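Local coordinates for protein orotidine 5'-phosphate decarboxylase (Streptomyces avermitilis, PDB 3V75) that probably catalyses the decarboxylation of orotidine 5'-phosphate to UMP, the last step of de novo UMP synthesis, at residues R38-V43 and E292-A297; A129-F134 and V161-E166; L152-L157 and L201-A206. All blocks are in the same frame, centred on the assembly; numbering follows the deposited sequence.

Overall arrangement
Each contact packs an outer helix of one TIM barrel against a strand lead-in, another helix or a loop, and none lies at the predicted proton donor. Contact 1 brings the lead-in to the first strand next to the last helix; contacts 2 and 3 are nested inside the loop it closes, each centred about 29 Å from its centre. Contacts 2 and 3, centres about 15 Å apart, alternate along the chain and both touch the second subunit. Contacts 1 and 2 are partly buried and apolar, with aliphatic groups against backbone; contact 3 is more buried, an aromatic stack whose polar atoms reach E207 and the second subunit.

Contact 1: residues R38-V43 and E292-A297; sequences RGPLCV and EEIRAA
P40 lays its ring against the helix 280-299 at I294 and R295. Its CG meets I294 CG2 at 3.7 Å and the backbone N of R295 at 3.6 Å, while P40 CD rests 3.9 Å from R295 CB. The rigid proline ring suits the place, being compact enough to lie close to helix backbone. I294 answers with both branches: CG2, anti to the backbone N, meets the proline ring, whereas CG1, anti to the carbonyl carbon (chi1 -63°), carries CD1 to within 3.5 Å of P40 O. That carbonyl is buried here without a hydrogen-bonding partner. P40 centres an inverse gamma turn, closed by a weak L41 N to G39 O bond. L41 CD1 meets I294 CD1 at 4.1 Å, the two side chains crossing at about a right angle. R295 contributes its CB methylene and backbone N. Glycine suits position 39, just past helix 27-38, because at its positive phi a side chain would jam against the carbonyl O of R38. Beyond, I294 also packs on P267 of strand 265-269, and L41 on V269 and F290, placing the contact between the C-terminal helix and the seam where the first and last barrel strands pair.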
ATOM      1  N   ARG A  38     -16.371 -19.216  17.066  1.00 11.68           N
ATOM      2  CA  ARG A  38     -17.071 -19.277  15.791  1.00 10.90           C
ATOM      3  C   ARG A  38     -16.432 -20.239  14.802  1.00 12.14           C
ATOM      4  O   ARG A  38     -17.013 -20.495  13.736  1.00 16.86           O
ATOM      5  CB  ARG A  38     -17.145 -17.881  15.154  1.00 10.68           C
ATOM      6  CG  ARG A  38     -18.016 -16.921  15.932  1.00 11.52           C
ATOM      7  CD  ARG A  38     -18.173 -15.635  15.172  1.00  9.71           C
ATOM      8  NE  ARG A  38     -19.130 -14.736  15.826  1.00 11.34           N
ATOM      9  CZ  ARG A  38     -19.620 -13.633  15.255  1.00 11.05           C
ATOM     10  NH1 ARG A  38     -19.246 -13.298  14.012  1.00 10.08           N
ATOM     11  NH2 ARG A  38     -20.511 -12.880  15.914  1.00 12.79           N
ATOM     12  N   GLY A  39     -15.232 -20.722  15.124  1.00 10.03           N
ATOM     13  CA  GLY A  39     -14.519 -21.653  14.255  1.00 11.84           C
ATOM     14  C   GLY A  39     -13.351 -20.973  13.559  1.00 12.57           C
ATOM     15  O   GLY A  39     -13.333 -19.733  13.370  1.00 11.45           O
ATOM     16  N   PRO A  40     -12.349 -21.767  13.174  1.00 10.18           N
ATOM     17  CA  PRO A  40     -11.112 -21.203  12.624  1.00  9.99           C
ATOM     18  C   PRO A  40     -11.240 -20.870  11.123  1.00  8.44           C
ATOM     19  O   PRO A  40     -10.767 -21.620  10.257  1.00 10.20           O
ATOM     20  CB  PRO A  40     -10.074 -22.309  12.879  1.00 10.32           C
ATOM     21  CG  PRO A  40     -10.902 -23.563  12.834  1.00  9.38           C
ATOM     22  CD  PRO A  40     -12.251 -23.210  13.428  1.00 10.38           C
ATOM     23  N   LEU A  41     -11.803 -19.714  10.823  1.00  7.63           N
ATOM     24  CA  LEU A  41     -11.987 -19.331   9.444  1.00  8.02           C
ATOM     25  C   LEU A  41     -12.042 -17.815   9.306  1.00  7.30           C
ATOM     26  O   LEU A  41     -12.694 -17.132  10.106  1.00  7.40           O
ATOM     27  CB  LEU A  41     -13.296 -19.926   8.904  1.00  9.74           C
ATOM     28  CG  LEU A  41     -13.588 -19.649   7.407  1.00 10.80           C
ATOM     29  CD1 LEU A  41     -12.550 -20.331   6.583  1.00 13.40           C
ATOM     30  CD2 LEU A  41     -15.001 -20.094   7.008  1.00 12.37           C
ATOM     31  N   CYS A  42     -11.377 -17.315   8.264  1.00  6.09           N
ATOM     32  CA  CYS A  42     -11.499 -15.933   7.822  1.00  4.96           C
ATOM     33  C   CYS A  42     -12.047 -15.972   6.401  1.00  6.13           C
ATOM     34  O   CYS A  42     -11.542 -16.727   5.566  1.00  7.34           O
ATOM     35  CB  CYS A  42     -10.097 -15.300   7.802  1.00  5.33           C
ATOM     36  SG  CYS A  42     -10.062 -13.611   7.203  1.00  6.53           S
ATOM     37  N   VAL A  43     -13.074 -15.179   6.127  1.00  6.36           N
ATOM     38  CA  VAL A  43     -13.670 -15.153   4.790  1.00  5.67           C
ATOM     39  C   VAL A  43     -13.310 -13.845   4.125  1.00  5.28           C
ATOM     40  O   VAL A  43     -13.536 -12.762   4.700  1.00  5.61           O
ATOM     41  CB  VAL A  43     -15.212 -15.339   4.847  1.00  7.49           C
ATOM     42  CG1 VAL A  43     -15.825 -15.172   3.447  1.00  8.12           C
ATOM     43  CG2 VAL A  43     -15.563 -16.708   5.423  1.00  7.88           C
ATOM     44  N   GLU A 292     -15.645 -26.040   9.989  1.00 10.89           N
ATOM     45  CA  GLU A 292     -15.681 -27.335  10.670  1.00 12.25           C
ATOM     46  C   GLU A 292     -14.576 -28.263  10.211  1.00 13.01           C
ATOM     47  O   GLU A 292     -13.984 -28.993  11.025  1.00 12.68           O
ATOM     48  CB  GLU A 292     -17.032 -28.016  10.476  1.00 13.47           C
ATOM     49  CG  GLU A 292     -17.077 -29.393  11.087  1.00 22.56           C
ATOM     50  CD  GLU A 292     -16.631 -29.415  12.595  1.00 34.77           C
ATOM     51  OE1 GLU A 292     -16.016 -30.424  13.054  1.00 43.52           O
ATOM     52  OE2 GLU A 292     -16.873 -28.416  13.339  1.00 35.09           O
ATOM     53  N   GLU A 293     -14.302 -28.272   8.907  1.00 10.40           N
ATOM     54  CA  GLU A 293     -13.240 -29.142   8.417  1.00 10.09           C
ATOM     55  C   GLU A 293     -11.876 -28.730   8.944  1.00 12.23           C
ATOM     56  O   GLU A 293     -11.026 -29.586   9.249  1.00 11.70           O
ATOM     57  CB  GLU A 293     -13.187 -29.122   6.902  1.00 10.45           C
ATOM     58  CG  GLU A 293     -14.368 -29.833   6.289  1.00 13.60           C
ATOM     59  CD  GLU A 293     -14.350 -29.726   4.748  1.00 20.94           C
ATOM     60  OE1 GLU A 293     -13.563 -28.951   4.142  1.00 24.71           O
ATOM     61  OE2 GLU A 293     -15.211 -30.397   4.140  1.00 25.81           O
ATOM     62  N   ILE A 294     -11.645 -27.421   9.022  1.00  9.54           N
ATOM     63  CA  ILE A 294     -10.381 -26.937   9.564  1.00  9.88           C
ATOM     64  C   ILE A 294     -10.304 -27.271  11.062  1.00 11.97           C
ATOM     65  O   ILE A 294      -9.292 -27.797  11.525  1.00 11.96           O
ATOM     66  CB  ILE A 294     -10.220 -25.438   9.338  1.00  8.75           C
ATOM     67  CG1 ILE A 294     -10.182 -25.150   7.831  1.00  8.82           C
ATOM     68  CG2 ILE A 294      -8.936 -24.938  10.041  1.00 11.14           C
ATOM     69  CD1 ILE A 294     -10.334 -23.671   7.474  1.00 11.38           C
ATOM     70  N   ARG A 295     -11.383 -27.005  11.810  1.00  9.92           N
ATOM     71  CA  ARG A 295     -11.433 -27.343  13.232  0.51 14.13           C
ATOM     72  C   ARG A 295     -11.077 -28.804  13.445  1.00 14.05           C
ATOM     73  O   ARG A 295     -10.261 -29.147  14.306  1.00 13.76           O
ATOM     74  CB  ARG A 295     -12.836 -27.041  13.821  0.51 14.72           C
ATOM     75  CG  ARG A 295     -12.929 -27.092  15.358  0.51 17.95           C
ATOM     76  CD  ARG A 295     -14.284 -27.646  15.830  0.51 20.24           C
ATOM     77  NE  ARG A 295     -14.453 -28.994  15.281  0.51 17.17           N
ATOM     78  CZ  ARG A 295     -13.969 -30.126  15.821  0.51 18.65           C
ATOM     79  NH1 ARG A 295     -13.327 -30.119  17.001  0.51 20.22           N
ATOM     80  NH2 ARG A 295     -14.166 -31.259  15.181  0.51 19.83           N
ATOM     81  N   ALA A 296     -11.690 -29.685  12.654  1.00 11.51           N
ATOM     82  CA  ALA A 296     -11.461 -31.124  12.791  1.00 14.56           C
ATOM     83  C   ALA A 296     -10.020 -31.498  12.436  1.00 19.50           C
ATOM     84  O   ALA A 296      -9.391 -32.346  13.100  1.00 19.09           O
ATOM     85  CB  ALA A 296     -12.408 -31.873  11.920  1.00 14.46           C
ATOM     86  N   ALA A 297      -9.469 -30.884  11.393  1.00 14.40           N
ATOM     87  CA  ALA A 297      -8.096 -31.229  11.009  1.00 15.04           C
ATOM     88  C   ALA A 297      -7.115 -30.846  12.118  1.00 19.99           C
ATOM     89  O   ALA A 297      -6.201 -31.613  12.454  1.00 20.35           O
ATOM     90  CB  ALA A 297      -7.707 -30.544   9.698  1.00 15.00           C
TER

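Contact 2: residues A129-F134 and V161-E166; sequences AYAEAF and VELARE
Two neighbouring helices in the outer layer of the TIM barrel meet here: 124-134, which follows the third strand, and 158-167, which follows the fourth. They touch chiefly through one leucine and one alanine, A131 and L163 having the nearest CA atoms, 6.7 Å apart. L163 points toward the other helix, and with CG anti to its backbone N (chi1 -176°) it reaches across with the CD2 methyl. That methyl lies 3.7 Å from A131 CB and 3.5 Å from A131 O, and it stands 3.9 Å from the backbone N of E132. A small residue suits position 131, since its short methyl leaves the helix backbone within reach of the leucine's branch, and a branched aliphatic side chain suits L163, because one methyl can reach across to A131. L163 also packs on R136 in the loop beyond the first helix. The carboxylate of E132, in the conformer modelled here, serves another interface, its OE2 forming a salt bridge with R91 of the second subunit. No hydrogen bond passes between the two segments, so the contact rests on dispersion and the burial of apolar surface; with just 94 Å² buried in total, it is a small, non-directional van der Waals contact that fixes no polar group.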
ATOM      1  N   ALA A 129      -0.137   8.066   9.668  1.00  6.80           N
ATOM      2  CA  ALA A 129      -1.397   8.428   9.052  1.00  7.25           C
ATOM      3  C   ALA A 129      -2.159   7.190   8.537  1.00  6.37           C
ATOM      4  O   ALA A 129      -3.372   7.115   8.682  1.00  6.07           O
ATOM      5  CB  ALA A 129      -1.161   9.454   7.915  1.00  7.89           C
ATOM      6  N   TYR A 130      -1.461   6.208   7.957  1.00  5.22           N
ATOM      7  CA  TYR A 130      -2.141   4.953   7.635  1.00  5.12           C
ATOM      8  C   TYR A 130      -2.683   4.266   8.886  1.00  6.82           C
ATOM      9  O   TYR A 130      -3.797   3.703   8.890  1.00  6.68           O
ATOM     10  CB  TYR A 130      -1.172   3.997   6.962  1.00  7.48           C
ATOM     11  CG  TYR A 130      -0.956   4.231   5.480  1.00  4.43           C
ATOM     12  CD1 TYR A 130      -2.053   4.383   4.615  1.00  4.86           C
ATOM     13  CD2 TYR A 130       0.338   4.211   4.934  1.00  5.86           C
ATOM     14  CE1 TYR A 130      -1.870   4.533   3.233  1.00  5.34           C
ATOM     15  CE2 TYR A 130       0.546   4.363   3.559  1.00  5.46           C
ATOM     16  CZ  TYR A 130      -0.569   4.523   2.717  1.00  6.99           C
ATOM     17  OH  TYR A 130      -0.379   4.666   1.349  1.00  6.35           O
ATOM     18  N   ALA A 131      -1.911   4.315   9.967  1.00  8.33           N
ATOM     19  CA  ALA A 131      -2.394   3.733  11.215  1.00 10.86           C
ATOM     20  C   ALA A 131      -3.604   4.485  11.709  1.00 13.43           C
ATOM     21  O   ALA A 131      -4.553   3.881  12.237  1.00 14.16           O
ATOM     22  CB  ALA A 131      -1.279   3.725  12.263  1.00 12.53           C
ATOM     23  N   GLU A 132      -3.619   5.801  11.567  1.00  8.83           N
ATOM     24  CA  GLU A 132      -4.754   6.681  11.929  0.56 12.04           C
ATOM     25  C   GLU A 132      -6.015   6.228  11.142  1.00 10.93           C
ATOM     26  O   GLU A 132      -7.135   6.240  11.655  1.00 15.89           O
ATOM     27  CB  GLU A 132      -4.413   8.185  11.633  0.56  7.35           C
ATOM     28  CG  GLU A 132      -5.548   9.233  11.836  0.56 14.46           C
ATOM     29  CD  GLU A 132      -5.115  10.731  11.631  0.56 10.32           C
ATOM     30  OE1 GLU A 132      -3.935  11.047  11.947  0.56 17.16           O
ATOM     31  OE2 GLU A 132      -5.939  11.574  11.250  0.56 10.19           O
ATOM     32  N   ALA A 133      -5.813   5.905   9.854  1.00  7.10           N
ATOM     33  CA  ALA A 133      -6.939   5.515   8.994  1.00  7.84           C
ATOM     34  C   ALA A 133      -7.559   4.179   9.441  1.00  7.21           C
ATOM     35  O   ALA A 133      -8.783   4.018   9.399  1.00  8.75           O
ATOM     36  CB  ALA A 133      -6.467   5.370   7.543  1.00  7.17           C
ATOM     37  N   PHE A 134      -6.721   3.224   9.842  1.00  7.05           N
ATOM     38  CA  PHE A 134      -7.207   1.848  10.012  1.00  7.18           C
ATOM     39  C   PHE A 134      -7.171   1.305  11.446  1.00  9.94           C
ATOM     40  O   PHE A 134      -7.782   0.253  11.704  1.00  9.27           O
ATOM     41  CB  PHE A 134      -6.395   0.901   9.126  1.00  7.52           C
ATOM     42  CG  PHE A 134      -6.529   1.187   7.659  1.00  4.87           C
ATOM     43  CD1 PHE A 134      -7.738   0.995   7.024  1.00  7.26           C
ATOM     44  CD2 PHE A 134      -5.459   1.680   6.920  1.00  6.80           C
ATOM     45  CE1 PHE A 134      -7.883   1.276   5.649  1.00  7.94           C
ATOM     46  CE2 PHE A 134      -5.583   1.961   5.578  1.00  7.47           C
ATOM     47  CZ  PHE A 134      -6.807   1.759   4.915  1.00  7.00           C
ATOM     48  N   VAL A 161       2.675  -0.311  14.741  1.00  7.32           N
ATOM     49  CA  VAL A 161       2.768  -1.231  15.882  1.00  7.06           C
ATOM     50  C   VAL A 161       2.299  -0.549  17.161  1.00  9.08           C
ATOM     51  O   VAL A 161       1.481  -1.107  17.915  1.00  9.50           O
ATOM     52  CB  VAL A 161       4.231  -1.753  16.090  1.00  8.17           C
ATOM     53  CG1 VAL A 161       4.347  -2.588  17.379  1.00 11.52           C
ATOM     54  CG2 VAL A 161       4.698  -2.583  14.871  1.00  8.28           C
ATOM     55  N   GLU A 162       2.799   0.659  17.423  1.00  8.10           N
ATOM     56  CA  GLU A 162       2.464   1.331  18.676  1.00  8.92           C
ATOM     57  C   GLU A 162       0.979   1.661  18.749  1.00 11.71           C
ATOM     58  O   GLU A 162       0.334   1.499  19.788  1.00 10.67           O
ATOM     59  CB  GLU A 162       3.284   2.620  18.836  1.00 10.65           C
ATOM     60  CG  GLU A 162       4.768   2.379  19.055  1.00 18.45           C
ATOM     61  CD  GLU A 162       5.586   3.710  18.962  1.00 27.33           C
ATOM     62  OE1 GLU A 162       5.029   4.771  18.534  1.00 32.34           O
ATOM     63  OE2 GLU A 162       6.812   3.694  19.275  1.00 32.04           O
ATOM     64  N   LEU A 163       0.427   2.169  17.652  1.00  8.88           N
ATOM     65  CA  LEU A 163      -0.990   2.547  17.688  1.00  9.47           C
ATOM     66  C   LEU A 163      -1.875   1.312  17.781  1.00  9.69           C
ATOM     67  O   LEU A 163      -2.882   1.321  18.503  1.00 11.27           O
ATOM     68  CB  LEU A 163      -1.355   3.389  16.465  1.00 11.21           C
ATOM     69  CG  LEU A 163      -2.796   3.888  16.500  1.00 18.43           C
ATOM     70  CD1 LEU A 163      -3.174   4.548  17.876  1.00 23.84           C
ATOM     71  CD2 LEU A 163      -3.088   4.848  15.312  1.00 20.04           C
ATOM     72  N   ALA A 164      -1.495   0.252  17.074  1.00  8.72           N
ATOM     73  CA  ALA A 164      -2.228  -1.009  17.192  1.00  7.33           C
ATOM     74  C   ALA A 164      -2.248  -1.488  18.649  1.00  9.60           C
ATOM     75  O   ALA A 164      -3.321  -1.865  19.172  1.00  9.32           O
ATOM     76  CB  ALA A 164      -1.627  -2.055  16.303  1.00  8.77           C
ATOM     77  N   ARG A 165      -1.096  -1.482  19.336  1.00  9.01           N
ATOM     78  CA  ARG A 165      -1.101  -1.928  20.739  1.00  9.67           C
ATOM     79  C   ARG A 165      -2.070  -1.084  21.569  1.00 11.31           C
ATOM     80  O   ARG A 165      -2.764  -1.591  22.440  1.00 12.89           O
ATOM     81  CB  ARG A 165       0.266  -1.776  21.399  1.00 14.82           C
ATOM     82  CG  ARG A 165       1.334  -2.676  20.930  1.00 16.52           C
ATOM     83  CD  ARG A 165       2.561  -2.547  21.912  1.00 23.60           C
ATOM     84  NE  ARG A 165       3.666  -3.357  21.394  1.00 19.87           N
ATOM     85  CZ  ARG A 165       3.698  -4.670  21.592  1.00 20.65           C
ATOM     86  NH1 ARG A 165       2.732  -5.241  22.332  1.00 26.90           N
ATOM     87  NH2 ARG A 165       4.678  -5.407  21.096  1.00 17.82           N
ATOM     88  N   GLU A 166      -2.057   0.232  21.344  1.00  9.58           N
ATOM     89  CA  GLU A 166      -2.909   1.133  22.111  1.00 10.66           C
ATOM     90  C   GLU A 166      -4.409   0.891  21.899  1.00 10.93           C
ATOM     91  O   GLU A 166      -5.191   1.043  22.827  1.00 13.12           O
ATOM     92  CB  GLU A 166      -2.577   2.595  21.790  1.00 11.93           C
ATOM     93  CG  GLU A 166      -1.212   3.009  22.299  1.00 12.27           C
ATOM     94  CD  GLU A 166      -0.857   4.429  21.943  1.00 15.40           C
ATOM     95  OE1 GLU A 166      -1.650   5.121  21.261  1.00 20.22           O
ATOM     96  OE2 GLU A 166       0.219   4.889  22.420  1.00 23.08           O
TER

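Contact 3: residues L152-L157 and L201-A206; sequences LGYGSL and LAHLAA
Y154 and H203 face each other with CA atoms 7.3 Å apart, the nearest such pair between segments 152-157 and 201-206. Their rings form an offset stack, the planes only 7° from parallel and the centroids 4.4 Å apart. The side chains slide past each other in opposite directions, so each CB sits over the other's ring: H203 CB lies over the centre of the tyrosine ring, 3.4 Å from its centroid, and Y154 CB lies toward the rim of the imidazole, 3.3 Å from H203 CD2. Tyrosine reaches this far because its CG is anti to the backbone N (chi1 -175°), which carries the ring across to H203. At the ring edge L204 CD2 approaches Y154 CE1 at 4.0 Å. The polar groups look elsewhere: Y154 OH bonds to E207, one residue past the segment, while H203 NE2 and Y154 N both bond to the carboxylate of E184 of the second subunit. Replacing Y154 with an alanine would probably leave one face of the H203 ring without its stacking partner and E207 without this hydroxyl. In the turn itself, G153 O accepts from both S156 N and S156 OG, the hydroxyl at 2.6 Å. Stacking thus joins the loop that follows the fourth strand to the outer helix 196-207, at the subunit interface of this TIM-barrel protein, whose assembly holds two chains.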
ATOM      1  N   LEU A 152      10.205  -1.249   3.444  1.00  5.20           N
ATOM      2  CA  LEU A 152      10.994  -0.132   3.990  1.00  4.58           C
ATOM      3  C   LEU A 152      11.659  -0.504   5.330  1.00  4.15           C
ATOM      4  O   LEU A 152      12.377   0.322   5.923  1.00  5.08           O
ATOM      5  CB  LEU A 152      10.111   1.117   4.119  1.00  5.60           C
ATOM      6  CG  LEU A 152       9.479   1.525   2.797  1.00  5.85           C
ATOM      7  CD1 LEU A 152       8.449   2.636   2.992  1.00 10.46           C
ATOM      8  CD2 LEU A 152      10.539   2.011   1.814  1.00 10.33           C
ATOM      9  N   GLY A 153      11.476  -1.751   5.776  1.00  5.60           N
ATOM     10  CA  GLY A 153      12.152  -2.277   6.946  1.00  4.95           C
ATOM     11  C   GLY A 153      11.185  -2.438   8.107  1.00  5.68           C
ATOM     12  O   GLY A 153      10.270  -1.631   8.268  1.00  6.59           O
ATOM     13  N   TYR A 154      11.385  -3.460   8.929  1.00  5.53           N
ATOM     14  CA  TYR A 154      10.464  -3.706  10.040  1.00  6.29           C
ATOM     15  C   TYR A 154      10.309  -2.450  10.953  1.00  6.20           C
ATOM     16  O   TYR A 154       9.199  -2.109  11.395  1.00  6.54           O
ATOM     17  CB  TYR A 154      10.891  -4.939  10.849  1.00  5.37           C
ATOM     18  CG  TYR A 154       9.888  -5.278  11.929  1.00  5.23           C
ATOM     19  CD1 TYR A 154       8.772  -6.076  11.631  1.00  7.70           C
ATOM     20  CD2 TYR A 154      10.016  -4.768  13.219  1.00  6.31           C
ATOM     21  CE1 TYR A 154       7.833  -6.375  12.602  1.00  5.99           C
ATOM     22  CE2 TYR A 154       9.080  -5.058  14.202  1.00  6.74           C
ATOM     23  CZ  TYR A 154       7.993  -5.863  13.881  1.00  7.81           C
ATOM     24  OH  TYR A 154       7.043  -6.188  14.827  1.00  8.43           O
ATOM     25  N   GLY A 155      11.423  -1.770  11.213  1.00  5.41           N
ATOM     26  CA  GLY A 155      11.384  -0.638  12.128  1.00  5.89           C
ATOM     27  C   GLY A 155      10.549   0.474  11.567  1.00  5.84           C
ATOM     28  O   GLY A 155      10.051   1.303  12.349  1.00  8.10           O
ATOM     29  N   SER A 156      10.368   0.540  10.247  1.00  5.99           N
ATOM     30  CA  SER A 156       9.541   1.604   9.671  1.00  6.18           C
ATOM     31  C   SER A 156       8.063   1.426  10.043  1.00  6.82           C
ATOM     32  O   SER A 156       7.260   2.380   9.954  1.00  6.98           O
ATOM     33  CB  SER A 156       9.687   1.667   8.159  1.00  7.63           C
ATOM     34  OG  SER A 156       9.049   0.539   7.553  1.00  7.44           O
ATOM     35  N   LEU A 157       7.681   0.222  10.482  1.00  5.25           N
ATOM     36  CA  LEU A 157       6.281  -0.047  10.867  1.00  6.43           C
ATOM     37  C   LEU A 157       5.960   0.441  12.254  1.00  7.54           C
ATOM     38  O   LEU A 157       4.813   0.342  12.694  1.00  7.66           O
ATOM     39  CB  LEU A 157       6.010  -1.579  10.861  1.00  5.46           C
ATOM     40  CG  LEU A 157       6.317  -2.280   9.535  1.00  5.95           C
ATOM     41  CD1 LEU A 157       6.188  -3.804   9.735  1.00  7.17           C
ATOM     42  CD2 LEU A 157       5.452  -1.788   8.411  1.00  7.72           C
ATOM     43  N   LEU A 201       9.918 -12.697  10.466  1.00  4.90           N
ATOM     44  CA  LEU A 201       9.375 -13.615  11.467  1.00  5.35           C
ATOM     45  C   LEU A 201      10.058 -13.418  12.819  1.00  6.24           C
ATOM     46  O   LEU A 201       9.385 -13.405  13.851  1.00  7.36           O
ATOM     47  CB  LEU A 201       9.505 -15.075  11.009  1.00  5.44           C
ATOM     48  CG  LEU A 201       8.679 -15.419   9.770  1.00  4.78           C
ATOM     49  CD1 LEU A 201       9.108 -16.808   9.259  1.00  7.07           C
ATOM     50  CD2 LEU A 201       7.168 -15.393  10.087  1.00  7.69           C
ATOM     51  N   ALA A 202      11.385 -13.268  12.816  1.00  5.71           N
ATOM     52  CA  ALA A 202      12.097 -13.054  14.076  1.00  6.25           C
ATOM     53  C   ALA A 202      11.682 -11.731  14.752  1.00  7.21           C
ATOM     54  O   ALA A 202      11.563 -11.669  15.989  1.00  8.28           O
ATOM     55  CB  ALA A 202      13.617 -13.102  13.887  1.00  8.74           C
ATOM     56  N   HIS A 203      11.499 -10.674  13.960  1.00  7.08           N
ATOM     57  CA  HIS A 203      11.028  -9.405  14.539  1.00  6.21           C
ATOM     58  C   HIS A 203       9.671  -9.615  15.197  1.00  6.03           C
ATOM     59  O   HIS A 203       9.397  -9.077  16.289  1.00  8.24           O
ATOM     60  CB  HIS A 203      10.844  -8.340  13.453  1.00  6.15           C
ATOM     61  CG  HIS A 203      12.107  -7.667  13.018  1.00  6.46           C
ATOM     62  ND1 HIS A 203      12.912  -6.969  13.891  1.00  8.54           N
ATOM     63  CD2 HIS A 203      12.650  -7.507  11.786  1.00  6.02           C
ATOM     64  CE1 HIS A 203      13.915  -6.425  13.218  1.00  9.12           C
ATOM     65  NE2 HIS A 203      13.775  -6.733  11.939  1.00  7.51           N
ATOM     66  N   LEU A 204       8.788 -10.360  14.525  1.00  5.98           N
ATOM     67  CA  LEU A 204       7.453 -10.598  15.074  1.00  7.26           C
ATOM     68  C   LEU A 204       7.521 -11.434  16.355  1.00  6.99           C
ATOM     69  O   LEU A 204       6.779 -11.148  17.325  1.00  8.08           O
ATOM     70  CB  LEU A 204       6.558 -11.272  14.047  1.00  6.83           C
ATOM     71  CG  LEU A 204       6.222 -10.381  12.848  1.00  6.75           C
ATOM     72  CD1 LEU A 204       5.672 -11.261  11.722  1.00  6.67           C
ATOM     73  CD2 LEU A 204       5.214  -9.272  13.214  1.00  6.54           C
ATOM     74  N   ALA A 205       8.385 -12.462  16.382  1.00  6.99           N
ATOM     75  CA  ALA A 205       8.525 -13.271  17.594  1.00  7.67           C
ATOM     76  C   ALA A 205       8.946 -12.372  18.755  1.00  8.73           C
ATOM     77  O   ALA A 205       8.413 -12.489  19.886  1.00 10.46           O
ATOM     78  CB  ALA A 205       9.519 -14.402  17.399  1.00  7.75           C
ATOM     79  N   ALA A 206       9.853 -11.434  18.484  1.00  8.37           N
ATOM     80  CA  ALA A 206      10.298 -10.518  19.544  1.00  9.82           C
ATOM     81  C   ALA A 206       9.151  -9.596  19.949  1.00  8.24           C
ATOM     82  O   ALA A 206       8.958  -9.312  21.139  1.00 11.26           O
ATOM     83  CB  ALA A 206      11.515  -9.717  19.113  1.00  9.49           C
TER